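Local coordinates for beta-glucuronidase (Dictyoglomus thermophilum, PDB 6XXW), which probably hydrolyses beta-D-glucuronides, releasing glucuronic acid from their non-reducing ends, at residues E361-V366 and E389-I394; V413-A418 and T445-T450; D489-Y494 and L541-G546. All coordinates share one frame; numbering follows the deposited sequence.

Contact 1: residues E361-V366 and E389-I394; sequences EEAPAV and EHHLEI
Ala-363, Pro-364 and Ala-365, in the loop just beyond strand 358-362, pack against His-391 and Ile-394 of helix 385-402 in a buried loop-to-helix contact of the TIM barrel. It lies within one beta-alpha-beta crossover, since the helix connects strand 358-362 to its parallel neighbour, strand 408-415. Methyls and a proline ring carbon meet an isoleucine and the CE1-NE2 part of a histidine ring. Both alanines aim their methyls toward the helix: Ala-365 CB comes obliquely to 3.3 Å from His-391 CE1, and Ala-363 CB lies 4.0 Å from His-391 NE2. An inverse gamma turn centred on Ala-365 bends the loop here. With its CG opposite the backbone N (chi1 -159°), His-391 reaches out from the helix into this bend. Its nitrogens look for partners elsewhere: ND1 is bonded to Tyr-427 OH on helix 422-438, and NE2 weakly to Val-413 O on the next strand. One firm and one weak bond, at its two nitrogens, probably limit its rotation. One turn on, Ile-394 touches the proline ring obliquely through CG2, 3.7 Å from Pro-364 CD, with Ala-363 CB a little farther off. The other branch of this isoleucine turns back along the helix, its CG1 resting 3.6 Å above the plane of the His-390 ring, toward the rim.

Contact 2: residues V413-A418 and T445-T450; sequences VANEAA and TIVENT
Glu-416 sends CG away from its carbonyl carbon (chi1 -62°) and continues extended, while Asn-449 tucks CG between its own backbone N and carbonyl carbon (chi1 69°). The two chains cross at about a right angle and lay carboxylate over amide, their planes 22° apart, with Asn-449 ND2 3.4 Å from Glu-416 CD. A water joins them, giving a proton to Glu-416 OE2 at 2.6 Å and accepting one from Asn-449 ND2. Glu-416 OE2 also receives Asn-467 ND2, and OE1 bonds a TRS molecule, probably from the crystallisation liquor, which probably marks a pocket at the C-terminal ends of the barrel strands. With an alanine here, Asn-467 and the bridging water would probably lose their acceptor and the Asn-449 amide would be left without the group it stacks on. Below the pocket the strands pair in parallel: Val-447 N bonds Ala-414 O at 3.0 Å, and Val-447 O takes Glu-416 N at 2.7 Å plus a water that also serves Ala-417 N. Asn-415 OD1, held by Arg-338, lies 3.3 Å from Val-447 CG1, and Ala-414 CB meets Ile-446 CD1 at 3.8 Å. These are neighbouring strands of a beta-alpha-beta unit: helix 422-438 connects them and covers Ala-414 and Ile-446 through Phe-428, while strand 463-467 flanks strand 444-448 on its far side.

Contact 3: residues D489-Y494 and L541-G546; sequences DLREWY and LDFVVG
Tyr-494 and Phe-543 carry the aromatic part of this contact, an offset stack whose centroids are 4.5 Å apart and whose planes differ by only 3°. The offset puts the stem of each residue over the other's ring: Tyr-494 CB stands over the centre of the phenylalanine face, 3.5 Å from its centroid, and Phe-543 CB covers the tyrosine face nearer the rim. CH-pi contacts thus reinforce the stack in both directions. Phe-543 sits within the type I turn from Leu-541 to Val-544 that leads into strand 544-550, and its CG, set between backbone N and carbonyl carbon (chi1 51°), sends the ring toward helix 482-497. Its opposite face is backed by Leu-541 CB, from the start of the same turn.

Aliphatic packing fills the adjoining side. Leu-490 and Leu-541 cross at about a right angle, with Leu-490 CB 3.8 Å from Leu-541 CD1, and Leu-490 CD1 meets Val-544 CG2 more loosely at 4.3 Å. Leu-538 of helix 524-538 touches both Leu-490 and Val-544.

A charged group takes part through its flat surface. Leu-541 CD2 lies over one face of the Arg-491 guanidinium, 3.6 Å from Arg-491 NH2, while Arg-491 NE makes a salt bridge with Glu-487 one turn earlier in the helix. The arginine, exposed to solvent, thus packs on the leucine while keeping its salt bridge.

Ring faces, methyls and one guanidinium face do the joining, so helix 482-497 probably fits the turn leading into strand 544-550 mainly by shape, with polar bonding left to other partners.

All three contacts belong to the TIM barrel, reach its sheet and are largely buried. Contacts 1 and 2 are adjacent: they stand on the neighbouring strands 358-362 and 408-415, and Ala-365 O probably accepts a hydrogen bond from Asn-415 N. Contact 1 packs a loop on a helix by methyls, whereas contact 2 is strand pairing that ends in a watered, polar pocket. Contact 3 lies farthest from the chain's centre, with a solvent-exposed arginine and aromatic stacking in place of backbone bonds. It still touches contact 2, where Trp-493 CZ2 packs 3.3 Å from Thr-450 O, but its nearest atoms stay about 13 Å from contact 1.

Contact 1: residues E361-V366 and E389-I394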
loop_
_atom_site.group_PDB
_atom_site.type_symbol
_atom_site.label_atom_id
_atom_site.label_comp_id
_atom_site.label_asym_id
_atom_site.label_seq_id
_atom_site.Cartn_x
_atom_site.Cartn_y
_atom_site.Cartn_z
ATOM N N GLU A 361 4.912 4.943 34.378
ATOM C CA GLU A 361 3.509 4.560 34.346
ATOM C C GLU A 361 2.631 5.764 34.644
ATOM O O GLU A 361 2.890 6.521 35.586
ATOM C CB GLU A 361 3.196 3.417 35.306
ATOM C CG GLU A 361 1.754 2.957 35.146
ATOM C CD GLU A 361 1.538 1.555 35.636
ATOM O OE1 GLU A 361 2.136 1.208 36.676
ATOM O OE2 GLU A 361 0.778 0.812 34.979
ATOM N N GLU A 362 1.594 5.936 33.827
ATOM C CA GLU A 362 0.831 7.167 33.751
ATOM C C GLU A 362 -0.627 6.934 34.132
ATOM O O GLU A 362 -1.249 5.949 33.705
ATOM C CB GLU A 362 0.924 7.739 32.331
ATOM C CG GLU A 362 0.226 9.051 32.128
ATOM C CD GLU A 362 0.688 9.704 30.853
ATOM O OE1 GLU A 362 1.825 10.241 30.840
ATOM O OE2 GLU A 362 -0.076 9.658 29.867
ATOM N N ALA A 363 -1.162 7.854 34.932
ATOM C CA ALA A 363 -2.577 7.879 35.266
ATOM C C ALA A 363 -3.405 8.327 34.064
ATOM O O ALA A 363 -2.913 9.055 33.194
ATOM C CB ALA A 363 -2.815 8.823 36.447
ATOM N N PRO A 364 -4.690 7.945 34.016
ATOM C CA PRO A 364 -5.500 8.212 32.816
ATOM C C PRO A 364 -6.020 9.639 32.687
ATOM O O PRO A 364 -7.089 9.844 32.096
ATOM C CB PRO A 364 -6.676 7.230 32.958
ATOM C CG PRO A 364 -6.467 6.496 34.225
ATOM C CD PRO A 364 -5.449 7.200 35.032
ATOM N N ALA A 365 -5.286 10.624 33.214
ATOM C CA ALA A 365 -5.691 12.030 33.144
ATOM C C ALA A 365 -5.230 12.638 31.815
ATOM O O ALA A 365 -4.365 13.513 31.736
ATOM C CB ALA A 365 -5.142 12.807 34.336
ATOM N N VAL A 366 -5.847 12.144 30.752
ATOM C CA VAL A 366 -5.595 12.594 29.391
ATOM C C VAL A 366 -6.927 13.077 28.838
ATOM O O VAL A 366 -7.988 12.558 29.195
ATOM C CB VAL A 366 -4.982 11.461 28.527
ATOM C CG1 VAL A 366 -5.892 10.224 28.514
ATOM C CG2 VAL A 366 -4.673 11.951 27.088
ATOM N N GLU A 389 -11.265 14.043 43.171
ATOM C CA GLU A 389 -11.484 12.901 44.053
ATOM C C GLU A 389 -11.209 11.582 43.336
ATOM O O GLU A 389 -10.549 10.692 43.881
ATOM C CB GLU A 389 -12.917 12.936 44.587
ATOM C CG GLU A 389 -13.151 12.054 45.799
ATOM C CD GLU A 389 -12.629 12.682 47.081
ATOM O OE1 GLU A 389 -12.040 13.784 47.009
ATOM O OE2 GLU A 389 -12.813 12.075 48.161
ATOM N N HIS A 390 -11.714 11.437 42.105
ATOM C CA HIS A 390 -11.461 10.221 41.333
ATOM C C HIS A 390 -9.978 10.071 41.014
ATOM O O HIS A 390 -9.413 8.976 41.136
ATOM C CB HIS A 390 -12.285 10.234 40.041
ATOM C CG HIS A 390 -12.063 9.033 39.167
ATOM N ND1 HIS A 390 -12.399 7.756 39.565
ATOM C CD2 HIS A 390 -11.561 8.916 37.912
ATOM C CE1 HIS A 390 -12.102 6.902 38.598
ATOM N NE2 HIS A 390 -11.591 7.580 37.585
ATOM N N HIS A 391 -9.333 11.165 40.601
ATOM C CA HIS A 391 -7.907 11.122 40.289
ATOM C C HIS A 391 -7.093 10.655 41.495
ATOM O O HIS A 391 -6.182 9.824 41.361
ATOM C CB HIS A 391 -7.467 12.507 39.819
ATOM C CG HIS A 391 -6.208 12.526 39.002
ATOM N ND1 HIS A 391 -5.908 13.564 38.140
ATOM C CD2 HIS A 391 -5.159 11.672 38.940
ATOM C CE1 HIS A 391 -4.734 13.341 37.577
ATOM N NE2 HIS A 391 -4.263 12.193 38.034
ATOM N N LEU A 392 -7.414 11.171 42.684
ATOM C CA LEU A 392 -6.692 10.765 43.889
ATOM C C LEU A 392 -6.925 9.294 44.207
ATOM O O LEU A 392 -5.996 8.585 44.617
ATOM C CB LEU A 392 -7.110 11.634 45.079
ATOM C CG LEU A 392 -6.796 13.124 44.958
ATOM C CD1 LEU A 392 -7.543 13.934 46.035
ATOM C CD2 LEU A 392 -5.288 13.405 44.988
ATOM N N GLU A 393 -8.162 8.819 44.058
ATOM C CA GLU A 393 -8.413 7.393 44.262
ATOM C C GLU A 393 -7.657 6.554 43.236
ATOM O O GLU A 393 -7.154 5.466 43.556
ATOM C CB GLU A 393 -9.915 7.109 44.209
ATOM C CG GLU A 393 -10.690 7.875 45.285
ATOM C CD GLU A 393 -12.159 7.483 45.383
ATOM O OE1 GLU A 393 -12.943 7.869 44.491
ATOM O OE2 GLU A 393 -12.533 6.809 46.368
ATOM N N ILE A 394 -7.559 7.049 41.999
ATOM C CA ILE A 394 -6.819 6.333 40.958
ATOM C C ILE A 394 -5.352 6.178 41.348
ATOM O O ILE A 394 -4.773 5.090 41.232
ATOM C CB ILE A 394 -6.959 7.055 39.605
ATOM C CG1 ILE A 394 -8.355 6.831 39.014
ATOM C CG2 ILE A 394 -5.844 6.610 38.635
ATOM C CD1 ILE A 394 -8.774 5.390 38.961
#

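Contact 2: residues V413-A418 and T445-T450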
loop_
_atom_site.group_PDB
_atom_site.type_symbol
_atom_site.label_atom_id
_atom_site.label_comp_id
_atom_site.label_asym_id
_atom_site.label_seq_id
_atom_site.Cartn_x
_atom_site.Cartn_y
_atom_site.Cartn_z
ATOM N N VAL A 413 1.477 11.956 36.256
ATOM C CA VAL A 413 0.143 12.240 36.778
ATOM C C VAL A 413 -0.854 12.665 35.699
ATOM O O VAL A 413 -2.070 12.605 35.944
ATOM C CB VAL A 413 0.173 13.303 37.901
ATOM C CG1 VAL A 413 1.017 12.816 39.097
ATOM C CG2 VAL A 413 0.663 14.643 37.392
ATOM N N ALA A 414 -0.390 13.061 34.511
ATOM C CA ALA A 414 -1.293 13.510 33.451
ATOM C C ALA A 414 -0.529 13.646 32.139
ATOM O O ALA A 414 0.704 13.678 32.110
ATOM C CB ALA A 414 -1.967 14.844 33.800
ATOM N N ASN A 415 -1.288 13.757 31.048
ATOM C CA ASN A 415 -0.730 13.988 29.717
ATOM C C ASN A 415 -1.459 15.144 29.053
ATOM O O ASN A 415 -2.657 15.043 28.776
ATOM C CB ASN A 415 -0.844 12.746 28.834
ATOM C CG ASN A 415 -0.265 12.965 27.446
ATOM O OD1 ASN A 415 0.946 12.840 27.242
ATOM N ND2 ASN A 415 -1.128 13.304 26.478
ATOM N N GLU A 416 -0.730 16.228 28.779
ATOM C CA GLU A 416 -1.242 17.349 27.985
ATOM C C GLU A 416 -2.538 17.916 28.555
ATOM O O GLU A 416 -3.490 18.193 27.821
ATOM C CB GLU A 416 -1.429 16.940 26.520
ATOM C CG GLU A 416 -0.130 16.512 25.807
ATOM C CD GLU A 416 -0.313 16.337 24.304
ATOM O OE1 GLU A 416 -1.457 16.090 23.855
ATOM O OE2 GLU A 416 0.691 16.454 23.569
ATOM N N ALA A 417 -2.582 18.090 29.874
ATOM C CA ALA A 417 -3.671 18.843 30.478
ATOM C C ALA A 417 -3.506 20.341 30.198
ATOM O O ALA A 417 -2.443 20.818 29.794
ATOM C CB ALA A 417 -3.725 18.593 31.986
ATOM N N ALA A 418 -4.576 21.099 30.457
ATOM C CA ALA A 418 -4.559 22.556 30.257
ATOM C C ALA A 418 -3.924 23.240 31.471
ATOM O O ALA A 418 -4.564 23.965 32.239
ATOM C CB ALA A 418 -5.964 23.079 29.986
ATOM N N THR A 445 6.437 12.937 37.429
ATOM C CA THR A 445 6.439 13.873 36.310
ATOM C C THR A 445 5.000 14.185 35.905
ATOM O O THR A 445 4.033 13.632 36.443
ATOM C CB THR A 445 7.228 13.321 35.097
ATOM O OG1 THR A 445 7.366 14.333 34.078
ATOM C CG2 THR A 445 6.520 12.135 34.499
ATOM N N ILE A 446 4.874 15.116 34.966
ATOM C CA ILE A 446 3.636 15.374 34.240
ATOM C C ILE A 446 4.035 15.691 32.807
ATOM O O ILE A 446 5.045 16.365 32.575
ATOM C CB ILE A 446 2.803 16.522 34.853
ATOM C CG1 ILE A 446 1.483 16.679 34.083
ATOM C CG2 ILE A 446 3.577 17.871 34.832
ATOM C CD1 ILE A 446 0.453 17.556 34.794
ATOM N N VAL A 447 3.279 15.178 31.839
ATOM C CA VAL A 447 3.674 15.294 30.437
ATOM C C VAL A 447 2.948 16.492 29.834
ATOM O O VAL A 447 1.713 16.565 29.859
ATOM C CB VAL A 447 3.404 13.999 29.652
ATOM C CG1 VAL A 447 3.787 14.189 28.179
ATOM C CG2 VAL A 447 4.204 12.831 30.255
ATOM N N GLU A 448 3.725 17.440 29.316
ATOM C CA GLU A 448 3.246 18.772 28.971
ATOM C C GLU A 448 3.281 18.989 27.467
ATOM O O GLU A 448 4.240 18.592 26.805
ATOM C CB GLU A 448 4.118 19.854 29.615
ATOM C CG GLU A 448 4.107 19.867 31.129
ATOM C CD GLU A 448 3.074 20.841 31.697
ATOM O OE1 GLU A 448 2.044 21.096 31.021
ATOM O OE2 GLU A 448 3.292 21.347 32.829
ATOM N N ASN A 449 2.260 19.668 26.936
ATOM C CA ASN A 449 2.405 20.328 25.644
ATOM C C ASN A 449 2.177 21.831 25.742
ATOM O O ASN A 449 2.363 22.533 24.745
ATOM C CB ASN A 449 1.483 19.693 24.585
ATOM C CG ASN A 449 0.007 19.950 24.837
ATOM O OD1 ASN A 449 -0.391 20.379 25.919
ATOM N ND2 ASN A 449 -0.817 19.665 23.828
ATOM N N THR A 450 1.794 22.334 26.919
ATOM C CA THR A 450 1.778 23.764 27.219
ATOM C C THR A 450 3.154 24.380 26.962
ATOM O O THR A 450 4.182 23.698 27.007
ATOM C CB THR A 450 1.372 23.972 28.698
ATOM O OG1 THR A 450 0.094 23.373 28.942
ATOM C CG2 THR A 450 1.278 25.455 29.099
HETATM O O HOH W 1 0.376 17.993 21.503
HETATM O O HOH W 2 -0.157 18.152 31.286
HETATM O O HOH W 3 0.308 20.376 29.108
#

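Contact 3: residues D489-Y494 and L541-G546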
loop_
_atom_site.group_PDB
_atom_site.type_symbol
_atom_site.label_atom_id
_atom_site.label_comp_id
_atom_site.label_asym_id
_atom_site.label_seq_id
_atom_site.Cartn_x
_atom_site.Cartn_y
_atom_site.Cartn_z
ATOM N N ASP A 489 13.270 26.264 22.718
ATOM C CA ASP A 489 12.232 25.838 23.650
ATOM C C ASP A 489 12.828 25.067 24.818
ATOM O O ASP A 489 12.583 25.400 25.984
ATOM C CB ASP A 489 11.192 24.987 22.921
ATOM C CG ASP A 489 9.966 24.714 23.775
ATOM O OD1 ASP A 489 9.533 25.628 24.498
ATOM O OD2 ASP A 489 9.427 23.601 23.710
ATOM N N LEU A 490 13.640 24.044 24.522
ATOM C CA LEU A 490 14.165 23.196 25.585
ATOM C C LEU A 490 15.098 23.960 26.515
ATOM O O LEU A 490 15.129 23.671 27.717
ATOM C CB LEU A 490 14.872 21.976 24.998
ATOM C CG LEU A 490 13.931 21.011 24.272
ATOM C CD1 LEU A 490 14.697 19.857 23.664
ATOM C CD2 LEU A 490 12.846 20.506 25.224
ATOM N N ARG A 491 15.867 24.924 25.990
ATOM C CA ARG A 491 16.683 25.761 26.870
ATOM C C ARG A 491 15.816 26.601 27.795
ATOM O O ARG A 491 16.205 26.873 28.939
ATOM C CB ARG A 491 17.605 26.666 26.054
ATOM C CG ARG A 491 18.714 25.902 25.316
ATOM C CD ARG A 491 19.776 26.863 24.769
ATOM N NE ARG A 491 20.855 26.138 24.100
ATOM C CZ ARG A 491 21.875 25.564 24.734
ATOM N NH1 ARG A 491 21.970 25.641 26.054
ATOM N NH2 ARG A 491 22.808 24.924 24.048
ATOM N N GLU A 492 14.639 27.020 27.331
ATOM C CA GLU A 492 13.761 27.776 28.216
ATOM C C GLU A 492 13.154 26.884 29.297
ATOM O O GLU A 492 12.973 27.328 30.435
ATOM C CB GLU A 492 12.660 28.482 27.425
ATOM C CG GLU A 492 11.962 29.564 28.258
ATOM C CD GLU A 492 10.668 30.052 27.640
ATOM O OE1 GLU A 492 10.204 29.417 26.674
ATOM O OE2 GLU A 492 10.116 31.070 28.119
ATOM N N TRP A 493 12.812 25.631 28.970
ATOM C CA TRP A 493 12.360 24.733 30.030
ATOM C C TRP A 493 13.423 24.586 31.110
ATOM O O TRP A 493 13.111 24.591 32.312
ATOM C CB TRP A 493 11.998 23.358 29.470
ATOM C CG TRP A 493 10.684 23.308 28.751
ATOM C CD1 TRP A 493 10.491 23.442 27.408
ATOM C CD2 TRP A 493 9.379 23.105 29.328
ATOM N NE1 TRP A 493 9.151 23.326 27.107
ATOM C CE2 TRP A 493 8.447 23.130 28.267
ATOM C CE3 TRP A 493 8.910 22.910 30.636
ATOM C CZ2 TRP A 493 7.076 22.959 28.466
ATOM C CZ3 TRP A 493 7.535 22.737 30.836
ATOM C CH2 TRP A 493 6.638 22.761 29.757
ATOM N N TYR A 494 14.686 24.427 30.707
ATOM C CA TYR A 494 15.713 24.195 31.714
ATOM C C TYR A 494 16.007 25.461 32.503
ATOM O O TYR A 494 16.240 25.400 33.717
ATOM C CB TYR A 494 17.003 23.669 31.093
ATOM C CG TYR A 494 17.975 23.280 32.181
ATOM C CD1 TYR A 494 17.674 22.239 33.054
ATOM C CD2 TYR A 494 19.160 23.980 32.373
ATOM C CE1 TYR A 494 18.538 21.888 34.078
ATOM C CE2 TYR A 494 20.039 23.629 33.384
ATOM C CZ TYR A 494 19.717 22.584 34.235
ATOM O OH TYR A 494 20.576 22.226 35.246
ATOM N N LEU A 541 22.362 19.082 24.258
ATOM C CA LEU A 541 21.799 19.628 25.490
ATOM C C LEU A 541 22.054 18.648 26.634
ATOM O O LEU A 541 21.430 17.578 26.698
ATOM C CB LEU A 541 20.305 19.901 25.312
ATOM C CG LEU A 541 19.920 20.786 24.119
ATOM C CD1 LEU A 541 18.402 20.927 24.016
ATOM C CD2 LEU A 541 20.568 22.162 24.243
ATOM N N ASP A 542 22.951 19.020 27.555
ATOM C CA ASP A 542 23.337 18.083 28.608
ATOM C C ASP A 542 22.251 17.873 29.664
ATOM O O ASP A 542 22.383 16.958 30.486
ATOM C CB ASP A 542 24.652 18.533 29.271
ATOM C CG ASP A 542 24.526 19.832 30.071
ATOM O OD1 ASP A 542 23.426 20.420 30.172
ATOM O OD2 ASP A 542 25.558 20.268 30.620
ATOM N N PHE A 543 21.188 18.667 29.660
ATOM C CA PHE A 543 20.103 18.497 30.621
ATOM C C PHE A 543 18.968 17.628 30.083
ATOM O O PHE A 543 18.023 17.338 30.819
ATOM C CB PHE A 543 19.560 19.864 31.061
ATOM C CG PHE A 543 19.198 20.786 29.920
ATOM C CD1 PHE A 543 17.987 20.647 29.250
ATOM C CD2 PHE A 543 20.058 21.798 29.533
ATOM C CE1 PHE A 543 17.652 21.490 28.200
ATOM C CE2 PHE A 543 19.727 22.649 28.493
ATOM C CZ PHE A 543 18.521 22.494 27.823
ATOM N N VAL A 544 19.047 17.182 28.834
ATOM C CA VAL A 544 18.050 16.279 28.275
ATOM C C VAL A 544 18.505 14.856 28.571
ATOM O O VAL A 544 19.597 14.438 28.163
ATOM C CB VAL A 544 17.854 16.516 26.767
ATOM C CG1 VAL A 544 17.001 15.421 26.153
ATOM C CG2 VAL A 544 17.211 17.896 26.529
ATOM N N VAL A 545 17.685 14.126 29.321
ATOM C CA VAL A 545 18.030 12.788 29.786
ATOM C C VAL A 545 17.208 11.711 29.094
ATOM O O VAL A 545 17.251 10.552 29.507
ATOM C CB VAL A 545 17.886 12.673 31.316
ATOM C CG1 VAL A 545 18.778 13.699 32.007
ATOM C CG2 VAL A 545 16.422 12.874 31.735
ATOM N N GLY A 546 16.444 12.060 28.064
ATOM C CA GLY A 546 15.625 11.055 27.414
ATOM C C GLY A 546 14.941 11.464 26.125
ATOM O O GLY A 546 14.629 12.649 25.909
#